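Local atomic coordinates of phosphonopyruvate hydrolase (Variovorax sp., PDB entry 2HJP), a protein that hydrolyses phosphonopyruvate to pyruvate and phosphate, cleaving its carbon-phosphorus bond with the help of a divalent metal ion such as magnesium, cobalt or manganese. Residues 210-215 against 230-235; 153-158 against 186-191; 16-21 against 34-39. All blocks are in the same frame, centred on the assembly; numbering follows the deposited sequence.

Interaction 1: 210-215 against 230-235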
ATOM      1  N   LEU A 210       0.783 -15.199 -28.531  1.00 16.13           N
ATOM      2  CA  LEU A 210       1.518 -16.395 -28.089  1.00 17.32           C
ATOM      3  C   LEU A 210       2.522 -16.085 -26.953  1.00 17.20           C
ATOM      4  O   LEU A 210       3.148 -14.985 -26.913  1.00 17.26           O
ATOM      5  CB  LEU A 210       2.316 -17.004 -29.278  1.00 19.84           C
ATOM      6  CG  LEU A 210       1.538 -17.386 -30.553  1.00 18.34           C
ATOM      7  CD1 LEU A 210       2.405 -18.008 -31.639  1.00 18.22           C
ATOM      8  CD2 LEU A 210       0.455 -18.410 -30.097  1.00 18.47           C
ATOM      9  N   VAL A 211       2.702 -17.035 -26.053  1.00 16.44           N
ATOM     10  CA  VAL A 211       3.695 -16.929 -24.962  1.00 17.08           C
ATOM     11  C   VAL A 211       4.455 -18.249 -25.147  1.00 17.29           C
ATOM     12  O   VAL A 211       4.119 -19.268 -24.531  1.00 19.21           O
ATOM     13  CB  VAL A 211       2.982 -16.911 -23.592  1.00 15.85           C
ATOM     14  CG1 VAL A 211       4.026 -16.701 -22.429  1.00 15.47           C
ATOM     15  CG2 VAL A 211       1.855 -15.860 -23.620  1.00 17.73           C
ATOM     16  N   PRO A 212       5.453 -18.257 -26.022  1.00 18.65           N
ATOM     17  CA  PRO A 212       6.280 -19.424 -26.371  1.00 18.98           C
ATOM     18  C   PRO A 212       7.297 -19.936 -25.378  1.00 20.41           C
ATOM     19  O   PRO A 212       8.205 -20.633 -25.772  1.00 19.71           O
ATOM     20  CB  PRO A 212       6.958 -18.984 -27.662  1.00 18.45           C
ATOM     21  CG  PRO A 212       7.235 -17.507 -27.396  1.00 20.13           C
ATOM     22  CD  PRO A 212       5.966 -17.027 -26.686  1.00 19.26           C
ATOM     23  N   THR A 213       7.118 -19.590 -24.095  1.00 20.66           N
ATOM     24  CA  THR A 213       8.045 -19.970 -23.031  1.00 22.28           C
ATOM     25  C   THR A 213       8.411 -21.418 -22.989  1.00 21.74           C
ATOM     26  O   THR A 213       9.598 -21.717 -22.841  1.00 19.93           O
ATOM     27  CB  THR A 213       7.468 -19.595 -21.652  1.00 24.50           C
ATOM     28  OG1 THR A 213       7.192 -18.206 -21.673  1.00 25.96           O
ATOM     29  CG2 THR A 213       8.445 -19.930 -20.501  1.00 22.98           C
ATOM     30  N   ALA A 214       7.413 -22.305 -23.140  1.00 22.21           N
ATOM     31  CA  ALA A 214       7.632 -23.746 -23.079  1.00 24.84           C
ATOM     32  C   ALA A 214       8.144 -24.344 -24.391  1.00 25.66           C
ATOM     33  O   ALA A 214       8.698 -25.445 -24.412  1.00 26.07           O
ATOM     34  CB  ALA A 214       6.355 -24.442 -22.668  1.00 24.91           C
ATOM     35  N   TYR A 215       7.951 -23.620 -25.492  1.00 25.24           N
ATOM     36  CA  TYR A 215       8.389 -24.115 -26.799  1.00 23.82           C
ATOM     37  C   TYR A 215       9.261 -23.018 -27.414  1.00 25.69           C
ATOM     38  O   TYR A 215       8.898 -22.412 -28.443  1.00 24.91           O
ATOM     39  CB  TYR A 215       7.110 -24.483 -27.652  1.00 23.15           C
ATOM     40  CG  TYR A 215       5.898 -23.501 -27.637  1.00 22.45           C
ATOM     41  CD1 TYR A 215       5.061 -23.358 -26.521  1.00 23.10           C
ATOM     42  CD2 TYR A 215       5.655 -22.672 -28.745  1.00 23.97           C
ATOM     43  CE1 TYR A 215       4.011 -22.370 -26.508  1.00 24.14           C
ATOM     44  CE2 TYR A 215       4.664 -21.732 -28.758  1.00 24.67           C
ATOM     45  CZ  TYR A 215       3.839 -21.557 -27.635  1.00 24.79           C
ATOM     46  OH  TYR A 215       2.937 -20.486 -27.702  1.00 26.66           O
ATOM     47  N   GLY A 230      -0.484 -11.426 -33.641  1.00 16.18           N
ATOM     48  CA  GLY A 230      -0.002 -10.052 -33.630  1.00 18.56           C
ATOM     49  C   GLY A 230       0.949  -9.705 -32.460  1.00 17.36           C
ATOM     50  O   GLY A 230       1.610  -8.663 -32.459  1.00 16.67           O
ATOM     51  N   ILE A 231       1.043 -10.602 -31.489  1.00 18.12           N
ATOM     52  CA  ILE A 231       1.851 -10.333 -30.323  1.00 15.50           C
ATOM     53  C   ILE A 231       2.587 -11.553 -29.807  1.00 15.51           C
ATOM     54  O   ILE A 231       2.007 -12.597 -29.725  1.00 16.98           O
ATOM     55  CB  ILE A 231       0.935  -9.816 -29.150  1.00 16.95           C
ATOM     56  CG1 ILE A 231       0.332  -8.476 -29.503  1.00 16.58           C
ATOM     57  CG2 ILE A 231       1.729  -9.634 -27.867  1.00 13.98           C
ATOM     58  CD1 ILE A 231      -0.909  -8.090 -28.695  1.00 21.86           C
ATOM     59  N   VAL A 232       3.875 -11.440 -29.500  1.00 16.10           N
ATOM     60  CA  VAL A 232       4.525 -12.548 -28.854  1.00 15.87           C
ATOM     61  C   VAL A 232       4.959 -12.028 -27.477  1.00 17.36           C
ATOM     62  O   VAL A 232       5.470 -10.894 -27.344  1.00 15.14           O
ATOM     63  CB  VAL A 232       5.723 -13.042 -29.611  1.00 16.99           C
ATOM     64  CG1 VAL A 232       6.585 -11.922 -29.946  1.00 15.42           C
ATOM     65  CG2 VAL A 232       6.463 -14.117 -28.743  1.00 17.49           C
ATOM     66  N   ILE A 233       4.733 -12.819 -26.433  1.00 16.73           N
ATOM     67  CA  ILE A 233       5.132 -12.359 -25.076  1.00 15.69           C
ATOM     68  C   ILE A 233       6.243 -13.280 -24.516  1.00 16.87           C
ATOM     69  O   ILE A 233       6.093 -14.511 -24.563  1.00 16.54           O
ATOM     70  CB  ILE A 233       3.912 -12.443 -24.090  1.00 15.96           C
ATOM     71  CG1 ILE A 233       2.905 -11.302 -24.423  1.00 21.00           C
ATOM     72  CG2 ILE A 233       4.377 -12.333 -22.577  1.00 14.09           C
ATOM     73  CD1 ILE A 233       3.078  -9.960 -23.728  1.00 32.49           C
ATOM     74  N   TYR A 234       7.329 -12.676 -24.009  1.00 15.21           N
ATOM     75  CA  TYR A 234       8.410 -13.435 -23.335  1.00 14.86           C
ATOM     76  C   TYR A 234       7.964 -13.423 -21.891  1.00 15.32           C
ATOM     77  O   TYR A 234       8.069 -12.423 -21.156  1.00 16.66           O
ATOM     78  CB  TYR A 234       9.715 -12.763 -23.649  1.00 15.04           C
ATOM     79  CG  TYR A 234       9.990 -12.949 -25.141  1.00 15.11           C
ATOM     80  CD1 TYR A 234      10.172 -14.215 -25.668  1.00 18.14           C
ATOM     81  CD2 TYR A 234      10.025 -11.854 -26.008  1.00 16.96           C
ATOM     82  CE1 TYR A 234      10.392 -14.402 -27.055  1.00 19.04           C
ATOM     83  CE2 TYR A 234      10.246 -12.008 -27.406  1.00 18.29           C
ATOM     84  CZ  TYR A 234      10.424 -13.305 -27.902  1.00 20.17           C
ATOM     85  OH  TYR A 234      10.614 -13.478 -29.242  1.00 20.37           O
ATOM     86  N   GLY A 235       7.440 -14.560 -21.497  1.00 13.63           N
ATOM     87  CA  GLY A 235       6.775 -14.636 -20.214  1.00 15.85           C
ATOM     88  C   GLY A 235       7.477 -14.507 -18.910  1.00 17.40           C
ATOM     89  O   GLY A 235       6.885 -13.923 -17.974  1.00 16.86           O
TER

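Interaction 2: 153-158 against 186-191. With PPR (phosphonopyruvate), chain G.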
ATOM      1  N   ILE A 153      -7.588  -8.605 -23.717  1.00 17.61           N
ATOM      2  CA  ILE A 153      -7.094  -9.868 -24.244  1.00 15.69           C
ATOM      3  C   ILE A 153      -7.618 -11.007 -23.432  1.00 17.02           C
ATOM      4  O   ILE A 153      -7.450 -11.045 -22.213  1.00 15.75           O
ATOM      5  CB  ILE A 153      -5.515  -9.888 -24.209  1.00 17.06           C
ATOM      6  CG1 ILE A 153      -4.975  -8.668 -24.998  1.00 15.01           C
ATOM      7  CG2 ILE A 153      -4.922 -11.200 -24.851  1.00 16.55           C
ATOM      8  CD1 ILE A 153      -3.502  -8.347 -24.755  1.00 14.50           C
ATOM      9  N   ALA A 154      -8.277 -11.950 -24.121  1.00 17.23           N
ATOM     10  CA  ALA A 154      -8.811 -13.113 -23.444  1.00 18.60           C
ATOM     11  C   ALA A 154      -7.841 -14.275 -23.652  1.00 18.35           C
ATOM     12  O   ALA A 154      -7.474 -14.643 -24.785  1.00 17.89           O
ATOM     13  CB  ALA A 154     -10.174 -13.477 -24.032  1.00 19.30           C
ATOM     14  N   ARG A 155      -7.496 -14.893 -22.550  1.00 17.92           N
ATOM     15  CA  ARG A 155      -6.616 -16.029 -22.596  1.00 16.81           C
ATOM     16  C   ARG A 155      -7.383 -17.320 -22.457  1.00 17.75           C
ATOM     17  O   ARG A 155      -8.150 -17.524 -21.500  1.00 19.18           O
ATOM     18  CB  ARG A 155      -5.544 -15.859 -21.521  1.00 16.23           C
ATOM     19  CG  ARG A 155      -4.780 -17.125 -21.178  1.00 16.84           C
ATOM     20  CD  ARG A 155      -3.602 -16.812 -20.200  1.00 18.76           C
ATOM     21  NE  ARG A 155      -3.161 -18.022 -19.507  1.00 24.40           N
ATOM     22  CZ  ARG A 155      -2.044 -18.154 -18.784  1.00 26.63           C
ATOM     23  NH1 ARG A 155      -1.210 -17.139 -18.665  1.00 27.77           N
ATOM     24  NH2 ARG A 155      -1.792 -19.296 -18.129  1.00 27.33           N
ATOM     25  N   VAL A 156      -7.204 -18.184 -23.448  1.00 16.58           N
ATOM     26  CA  VAL A 156      -7.900 -19.473 -23.530  1.00 19.55           C
ATOM     27  C   VAL A 156      -6.989 -20.589 -22.996  1.00 19.74           C
ATOM     28  O   VAL A 156      -5.942 -20.854 -23.582  1.00 20.81           O
ATOM     29  CB  VAL A 156      -8.292 -19.754 -25.052  1.00 17.75           C
ATOM     30  CG1 VAL A 156      -8.807 -21.194 -25.228  1.00 19.10           C
ATOM     31  CG2 VAL A 156      -9.313 -18.726 -25.543  1.00 17.63           C
ATOM     32  N   GLU A 157      -7.411 -21.228 -21.909  1.00 21.78           N
ATOM     33  CA  GLU A 157      -6.684 -22.302 -21.235  1.00 24.36           C
ATOM     34  C   GLU A 157      -7.106 -23.719 -21.656  1.00 25.61           C
ATOM     35  O   GLU A 157      -6.546 -24.722 -21.166  1.00 25.97           O
ATOM     36  CB  GLU A 157      -6.932 -22.209 -19.730  1.00 27.22           C
ATOM     37  CG  GLU A 157      -6.269 -21.082 -19.014  1.00 33.52           C
ATOM     38  CD  GLU A 157      -4.796 -21.316 -18.902  1.00 33.29           C
ATOM     39  OE1 GLU A 157      -4.378 -22.305 -18.270  1.00 36.21           O
ATOM     40  OE2 GLU A 157      -4.077 -20.507 -19.459  1.00 37.27           O
ATOM     41  N   ALA A 158      -8.098 -23.812 -22.528  1.00 25.10           N
ATOM     42  CA  ALA A 158      -8.617 -25.118 -22.951  1.00 26.59           C
ATOM     43  C   ALA A 158      -7.548 -26.142 -23.465  1.00 27.65           C
ATOM     44  O   ALA A 158      -7.693 -27.348 -23.224  1.00 29.45           O
ATOM     45  CB  ALA A 158      -9.713 -24.915 -23.988  1.00 24.46           C
ATOM     46  N   HIS A 186      -2.856 -20.438 -25.063  1.00 22.83           N
ATOM     47  CA  HIS A 186      -1.685 -20.922 -24.359  1.00 24.74           C
ATOM     48  C   HIS A 186      -1.428 -22.438 -24.468  1.00 26.13           C
ATOM     49  O   HIS A 186      -2.330 -23.258 -24.714  1.00 25.83           O
ATOM     50  CB  HIS A 186      -1.785 -20.470 -22.902  1.00 25.39           C
ATOM     51  CG  HIS A 186      -0.447 -20.212 -22.247  1.00 28.56           C
ATOM     52  ND1 HIS A 186       0.744 -20.142 -22.950  1.00 28.15           N
ATOM     53  CD2 HIS A 186      -0.116 -20.055 -20.940  1.00 29.16           C
ATOM     54  CE1 HIS A 186       1.746 -19.965 -22.105  1.00 27.80           C
ATOM     55  NE2 HIS A 186       1.253 -19.909 -20.879  1.00 28.23           N
ATOM     56  N   SER A 187      -0.164 -22.793 -24.283  1.00 26.05           N
ATOM     57  CA  SER A 187       0.267 -24.194 -24.342  1.00 28.39           C
ATOM     58  C   SER A 187       1.536 -24.399 -23.487  1.00 29.51           C
ATOM     59  O   SER A 187       2.398 -23.526 -23.453  1.00 28.98           O
ATOM     60  CB  SER A 187       0.574 -24.618 -25.794  1.00 28.07           C
ATOM     61  OG  SER A 187       1.073 -25.955 -25.838  1.00 28.84           O
ATOM     62  N   ARG A 188       1.611 -25.538 -22.798  1.00 31.16           N
ATOM     63  CA  ARG A 188       2.759 -25.882 -21.961  1.00 33.90           C
ATOM     64  C   ARG A 188       3.579 -26.994 -22.605  1.00 34.68           C
ATOM     65  O   ARG A 188       4.503 -27.524 -21.959  1.00 32.06           O
ATOM     66  CB  ARG A 188       2.327 -26.438 -20.604  1.00 35.61           C
ATOM     67  CG  ARG A 188       1.487 -25.558 -19.775  1.00 38.87           C
ATOM     68  CD  ARG A 188       2.272 -24.499 -19.080  1.00 40.59           C
ATOM     69  NE  ARG A 188       1.311 -23.686 -18.353  1.00 41.06           N
ATOM     70  CZ  ARG A 188       1.542 -22.444 -17.955  1.00 41.06           C
ATOM     71  NH1 ARG A 188       2.720 -21.863 -18.207  1.00 38.75           N
ATOM     72  NH2 ARG A 188       0.575 -21.786 -17.330  1.00 41.07           N
ATOM     73  N   GLN A 189       3.205 -27.401 -23.831  1.00 36.56           N
ATOM     74  CA  GLN A 189       3.932 -28.466 -24.569  1.00 37.77           C
ATOM     75  C   GLN A 189       5.335 -27.984 -24.835  1.00 37.68           C
ATOM     76  O   GLN A 189       5.539 -26.786 -24.982  1.00 35.69           O
ATOM     77  CB  GLN A 189       3.293 -28.721 -25.931  1.00 41.00           C
ATOM     78  CG  GLN A 189       2.677 -30.084 -26.105  1.00 47.30           C
ATOM     79  CD  GLN A 189       1.598 -30.364 -25.096  1.00 50.03           C
ATOM     80  OE1 GLN A 189       0.842 -31.332 -25.232  1.00 52.47           O
ATOM     81  NE2 GLN A 189       1.508 -29.518 -24.066  1.00 51.97           N
ATOM     82  N   LYS A 190       6.284 -28.913 -24.989  1.00 37.67           N
ATOM     83  CA  LYS A 190       7.672 -28.533 -25.249  1.00 37.44           C
ATOM     84  C   LYS A 190       7.978 -28.346 -26.717  1.00 36.58           C
ATOM     85  O   LYS A 190       9.120 -27.997 -27.084  1.00 38.23           O
ATOM     86  CB  LYS A 190       8.638 -29.536 -24.607  1.00 39.23           C
ATOM     87  CG  LYS A 190       8.516 -29.590 -23.095  1.00 41.63           C
ATOM     88  CD  LYS A 190       8.637 -28.169 -22.541  1.00 44.16           C
ATOM     89  CE  LYS A 190      10.019 -27.537 -22.936  1.00 47.83           C
ATOM     90  NZ  LYS A 190      10.313 -26.175 -22.370  1.00 46.47           N
ATOM     91  N   THR A 191       6.970 -28.599 -27.556  1.00 35.65           N
ATOM     92  CA  THR A 191       7.060 -28.358 -29.018  1.00 32.66           C
ATOM     93  C   THR A 191       5.827 -27.535 -29.412  1.00 31.42           C
ATOM     94  O   THR A 191       4.764 -27.627 -28.789  1.00 29.45           O
ATOM     95  CB  THR A 191       7.031 -29.615 -29.908  1.00 32.58           C
ATOM     96  OG1 THR A 191       5.797 -30.295 -29.693  1.00 32.09           O
ATOM     97  CG2 THR A 191       8.256 -30.494 -29.641  1.00 33.34           C
TER
HETATM   98  C1  PPR G 291       2.570 -14.915 -16.490  1.00 20.18           C
HETATM   99  O1  PPR G 291       3.703 -14.540 -17.005  1.00 17.46           O
HETATM  100  O2' PPR G 291       2.206 -14.656 -15.375  1.00 17.68           O
HETATM  101  C2  PPR G 291       1.705 -15.708 -17.422  1.00 21.75           C
HETATM  102  C3  PPR G 291       2.091 -16.574 -18.404  1.00 23.63           C
HETATM  103  O2  PPR G 291       0.403 -15.515 -17.209  1.00 18.90           O
HETATM  104  P   PPR G 291       2.385 -18.234 -17.626  1.00 26.69           P
HETATM  105  O1P PPR G 291       0.987 -18.649 -17.087  1.00 25.43           O
HETATM  106  O2P PPR G 291       3.449 -18.010 -16.518  1.00 26.79           O
HETATM  107  O3P PPR G 291       2.785 -19.094 -18.731  1.00 26.75           O
HETATM  108  O   HOH W   1      -4.915 -23.379 -23.759  1.00 20.87           O

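Interaction 3: 16-21 against 34-39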
ATOM      1  N   LEU A  16       4.447  -7.552 -36.099  1.00 25.12           N
ATOM      2  CA  LEU A  16       4.448  -8.436 -34.926  1.00 24.07           C
ATOM      3  C   LEU A  16       4.994  -7.600 -33.754  1.00 21.89           C
ATOM      4  O   LEU A  16       6.135  -7.075 -33.825  1.00 22.40           O
ATOM      5  CB  LEU A  16       5.384  -9.614 -35.165  1.00 25.20           C
ATOM      6  CG  LEU A  16       5.639 -10.600 -34.036  1.00 25.84           C
ATOM      7  CD1 LEU A  16       4.315 -11.070 -33.453  1.00 25.77           C
ATOM      8  CD2 LEU A  16       6.468 -11.797 -34.634  1.00 25.03           C
ATOM      9  N   PHE A  17       4.226  -7.526 -32.668  1.00 19.36           N
ATOM     10  CA  PHE A  17       4.568  -6.724 -31.472  1.00 17.63           C
ATOM     11  C   PHE A  17       5.198  -7.635 -30.396  1.00 17.52           C
ATOM     12  O   PHE A  17       4.643  -8.732 -30.082  1.00 19.17           O
ATOM     13  CB  PHE A  17       3.274  -6.126 -30.931  1.00 18.64           C
ATOM     14  CG  PHE A  17       3.432  -5.200 -29.778  1.00 17.25           C
ATOM     15  CD1 PHE A  17       3.762  -3.876 -29.987  1.00 17.63           C
ATOM     16  CD2 PHE A  17       3.212  -5.656 -28.482  1.00 19.57           C
ATOM     17  CE1 PHE A  17       3.883  -2.972 -28.920  1.00 18.56           C
ATOM     18  CE2 PHE A  17       3.313  -4.799 -27.387  1.00 19.07           C
ATOM     19  CZ  PHE A  17       3.655  -3.421 -27.603  1.00 19.70           C
ATOM     20  N   THR A  18       6.339  -7.224 -29.853  1.00 16.30           N
ATOM     21  CA  THR A  18       6.989  -8.024 -28.814  1.00 15.70           C
ATOM     22  C   THR A  18       6.845  -7.366 -27.444  1.00 16.04           C
ATOM     23  O   THR A  18       6.944  -6.128 -27.306  1.00 14.45           O
ATOM     24  CB  THR A  18       8.493  -8.213 -29.094  1.00 12.95           C
ATOM     25  OG1 THR A  18       9.126  -6.945 -29.073  1.00 19.21           O
ATOM     26  CG2 THR A  18       8.711  -8.813 -30.500  1.00 17.18           C
ATOM     27  N   ALA A  19       6.566  -8.188 -26.454  1.00 15.80           N
ATOM     28  CA  ALA A  19       6.431  -7.641 -25.098  1.00 17.56           C
ATOM     29  C   ALA A  19       7.282  -8.570 -24.187  1.00 16.60           C
ATOM     30  O   ALA A  19       7.187  -9.788 -24.271  1.00 18.53           O
ATOM     31  CB  ALA A  19       4.964  -7.678 -24.619  1.00 16.76           C
ATOM     32  N   MET A  20       8.064  -7.963 -23.323  1.00 16.81           N
ATOM     33  CA  MET A  20       8.956  -8.687 -22.361  1.00 15.99           C
ATOM     34  C   MET A  20       8.502  -8.536 -20.903  1.00 16.77           C
ATOM     35  O   MET A  20       8.118  -7.431 -20.407  1.00 16.90           O
ATOM     36  CB  MET A  20      10.389  -8.127 -22.480  1.00 14.36           C
ATOM     37  CG  MET A  20      11.398  -8.658 -21.412  1.00 16.67           C
ATOM     38  SD  MET A  20      11.488 -10.462 -21.427  1.00 16.89           S
ATOM     39  CE  MET A  20      12.461 -10.745 -22.964  1.00 16.52           C
ATOM     40  N   ALA A  21       8.575  -9.658 -20.209  1.00 16.39           N
ATOM     41  CA  ALA A  21       8.240  -9.676 -18.806  1.00 13.76           C
ATOM     42  C   ALA A  21       9.125  -8.705 -17.987  1.00 14.50           C
ATOM     43  O   ALA A  21      10.312  -8.488 -18.297  1.00 15.27           O
ATOM     44  CB  ALA A  21       8.469 -11.109 -18.266  1.00 12.12           C
ATOM     45  N   ALA A  34      16.236  -2.181 -24.536  1.00 16.99           N
ATOM     46  CA  ALA A  34      16.670  -3.298 -25.424  1.00 18.52           C
ATOM     47  C   ALA A  34      15.859  -3.269 -26.747  1.00 18.69           C
ATOM     48  O   ALA A  34      16.260  -3.878 -27.709  1.00 19.11           O
ATOM     49  CB  ALA A  34      16.512  -4.631 -24.735  1.00 17.12           C
ATOM     50  N   GLY A  35      14.738  -2.539 -26.776  1.00 17.87           N
ATOM     51  CA  GLY A  35      13.972  -2.409 -27.994  1.00 17.96           C
ATOM     52  C   GLY A  35      12.693  -3.208 -28.061  1.00 18.41           C
ATOM     53  O   GLY A  35      12.143  -3.327 -29.148  1.00 17.08           O
ATOM     54  N   PHE A  36      12.215  -3.794 -26.944  1.00 17.28           N
ATOM     55  CA  PHE A  36      10.963  -4.540 -27.060  1.00 15.23           C
ATOM     56  C   PHE A  36       9.836  -3.540 -27.266  1.00 17.17           C
ATOM     57  O   PHE A  36       9.943  -2.376 -26.884  1.00 17.90           O
ATOM     58  CB  PHE A  36      10.713  -5.412 -25.806  1.00 18.16           C
ATOM     59  CG  PHE A  36      11.615  -6.583 -25.728  1.00 16.22           C
ATOM     60  CD1 PHE A  36      11.344  -7.734 -26.484  1.00 15.64           C
ATOM     61  CD2 PHE A  36      12.770  -6.515 -24.954  1.00 19.06           C
ATOM     62  CE1 PHE A  36      12.195  -8.811 -26.470  1.00 18.62           C
ATOM     63  CE2 PHE A  36      13.675  -7.601 -24.921  1.00 20.31           C
ATOM     64  CZ  PHE A  36      13.382  -8.774 -25.688  1.00 15.96           C
ATOM     65  N   GLY A  37       8.757  -4.009 -27.885  1.00 17.24           N
ATOM     66  CA  GLY A  37       7.591  -3.201 -28.185  1.00 16.41           C
ATOM     67  C   GLY A  37       6.798  -2.808 -26.948  1.00 16.23           C
ATOM     68  O   GLY A  37       6.288  -1.692 -26.862  1.00 15.41           O
ATOM     69  N   GLY A  38       6.675  -3.725 -26.001  1.00 14.97           N
ATOM     70  CA  GLY A  38       5.930  -3.389 -24.805  1.00 14.57           C
ATOM     71  C   GLY A  38       6.425  -4.222 -23.606  1.00 15.67           C
ATOM     72  O   GLY A  38       7.314  -5.099 -23.763  1.00 14.66           O
ATOM     73  N   ILE A  39       5.884  -3.924 -22.435  1.00 13.62           N
ATOM     74  CA  ILE A  39       6.205  -4.616 -21.206  1.00 14.25           C
ATOM     75  C   ILE A  39       5.062  -5.589 -20.844  1.00 13.20           C
ATOM     76  O   ILE A  39       3.885  -5.257 -21.041  1.00 13.73           O
ATOM     77  CB  ILE A  39       6.381  -3.581 -20.028  1.00 17.37           C
ATOM     78  CG1 ILE A  39       7.459  -2.537 -20.394  1.00 16.01           C
ATOM     79  CG2 ILE A  39       6.694  -4.323 -18.699  1.00 15.03           C
ATOM     80  CD1 ILE A  39       8.893  -3.069 -20.616  1.00 17.95           C
TER
HETATM   81  O   HOH W   2      10.287  -4.726 -31.036  1.00 54.50           O

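Interaction 1: 210-215 against 230-235
With chi1 at -176°, Val211 sends CG1 anti to its backbone N and CG2 anti to its carbonyl carbon, and CG2 comes to 4.0 Å from CB of Ile233; the two side chains lie side by side, pointing the same way. The other methyl of Val211, CG1, extends toward the end of the neighbouring strand, 4.1 Å from CA of Gly235. One residue on, the proline ring of Pro212 crosses Val232 at about a right angle; its CD rests 3.6 Å from CG2 of Val232, the methyl anti to that residue's N. The same CD is 3.3 Å from O of Ile233, and CG of Pro212 approaches the Tyr234 ring obliquely, near CE1.

Two nearly straight backbone bonds hold this register: Leu210 N donates to Ile231 O at 3.1 Å, and Ile233 N donates to Leu210 O at 2.7 Å. They join strand 208-210 to strand 229-234, the seventh and eighth strands of the parallel barrel of this TIM-barrel-clan enzyme. Beyond Leu210 the chain leaves the sheet, and pairing gives way to a CA-H...O contact of 3.4 Å from Val211 CA to Ile233 O. Pro212 CA then sits 3.5 Å above one face of the Tyr215 ring, within the loop itself.

Gly235 touches the bound phosphonopyruvate, and a CB on it would clash with Thr213 OG1 and press tightly on Val211 CG1. The hydroxyl of Tyr234 is hydrogen-bonded to Glu220, while Val211 also packs on the substrate-binding His186.

Interaction 2: 153-158 against 186-191
Arg155, His186 and Arg188 converge on the phosphonate of phosphonopyruvate. The two end nitrogens of Arg155 both donate to PPR O1P, NH2 at 3.0 Å, and NH1 adds a weak bond to PPR O2. From the other segment, His186 NE2 donates to PPR O3P at 2.8 Å, the oxygen lying in the plane of the ring at its edge. Arg188 spans both oxygens, with NH1 on O3P and NH2 on O1P. O1P thus accepts from two guanidinium groups, and O3P from a guanidinium and an imidazole.

Arg155 and His186 also meet directly. His186 CD2 stands 3.3 Å above one face of the Arg155 guanidinium, toward its rim, with the two planes 72° apart. NH2 of Arg155 approaches NH2 of Arg188 to 3.5 Å, a close pair of like charges that O1P, which accepts from both nitrogens, and Glu157, bonded to Arg155 NH2, would probably help to offset.

The contact lies at the C-terminal ends of strands 151-156 and 182-185, neighbours in the barrel of the PEP mutase/isocitrate lyase superfamily, where TIM-barrel enzymes carry their active sites. PPR is further held by Ser42, Phe44 N and Trp40.

A second shell positions these groups. CG of Arg155 is anti to its N (chi1 164°) and the chain runs extended to NE, where Glu157 OE2 takes both NE (2.6 Å) and NH2 in a side-on salt bridge from one face of the carboxylate, close to the guanidinium plane. This probably limits rotation of the guanidinium. Further out, a weak but straight bond of 3.4 Å runs from His186 N to Val156 O, and a water donates to both Val156 O and His186 O, 2.7 Å from the former.

Interaction 3: 16-21 against 34-39
Thr18 O receives Gly38 N at 2.7 Å and Gly38 O receives Met20 N at 3.0 Å, pairing strands 17-21 and 38-41 in parallel, with Ala19 opposite Gly38. With helix 25-34 between them they form the first beta-alpha-beta unit of the barrel. The helix ends in a Schellman motif, with Gly35 at positive phi.

Phe36, two residues before the strand, lies against the outer side of 17-21. Met20 CB sits over one face of its ring, 3.9 Å from the centroid. Met20 CG is anti to its N (chi1 173°), and further bends at chi2 and chi3 bring CE to 3.5 Å from Phe36 CZ. SD is placed obliquely to the same ring in a Met-aromatic contact. Thr18 crosses Phe36 at about a right angle, its OG1 at the ring edge. An alanine in place of Phe36 would probably open a gap beneath Met20, leaving its thioether freer to turn. Helix 25-34, through Ala31, and Ile253 of the second subunit also pack on Phe36.

The other side belongs to Phe17, whose ring lies obliquely against the Gly37-Gly38 peptide. A CB on Gly38 would clash with Phe17 CZ, one on Gly37 with CE1 of the same ring. Phe17 CZ approaches Gly37 O to 3.2 Å.

All three contacts belong to one closed parallel barrel and are largely buried, but their chemistry changes with place. Interactions 1 and 3 pair neighbouring strands through backbone bonds, backed by apolar side chains, and they meet where strands 229-234 and 17-21 close the barrel, Gly230 O and Phe17 N lying 2.9 Å apart; both also reach the second subunit. Interaction 2 lies at the ends of another adjacent pair, where charged side chains facing the substrate take over, with exposed residues at 188-191. It touches interaction 1 in the loops, Tyr215 CE1 lying 3.6 Å from Ser187 O. Interactions 2 and 3 do not touch, their centres about 19 Å apart.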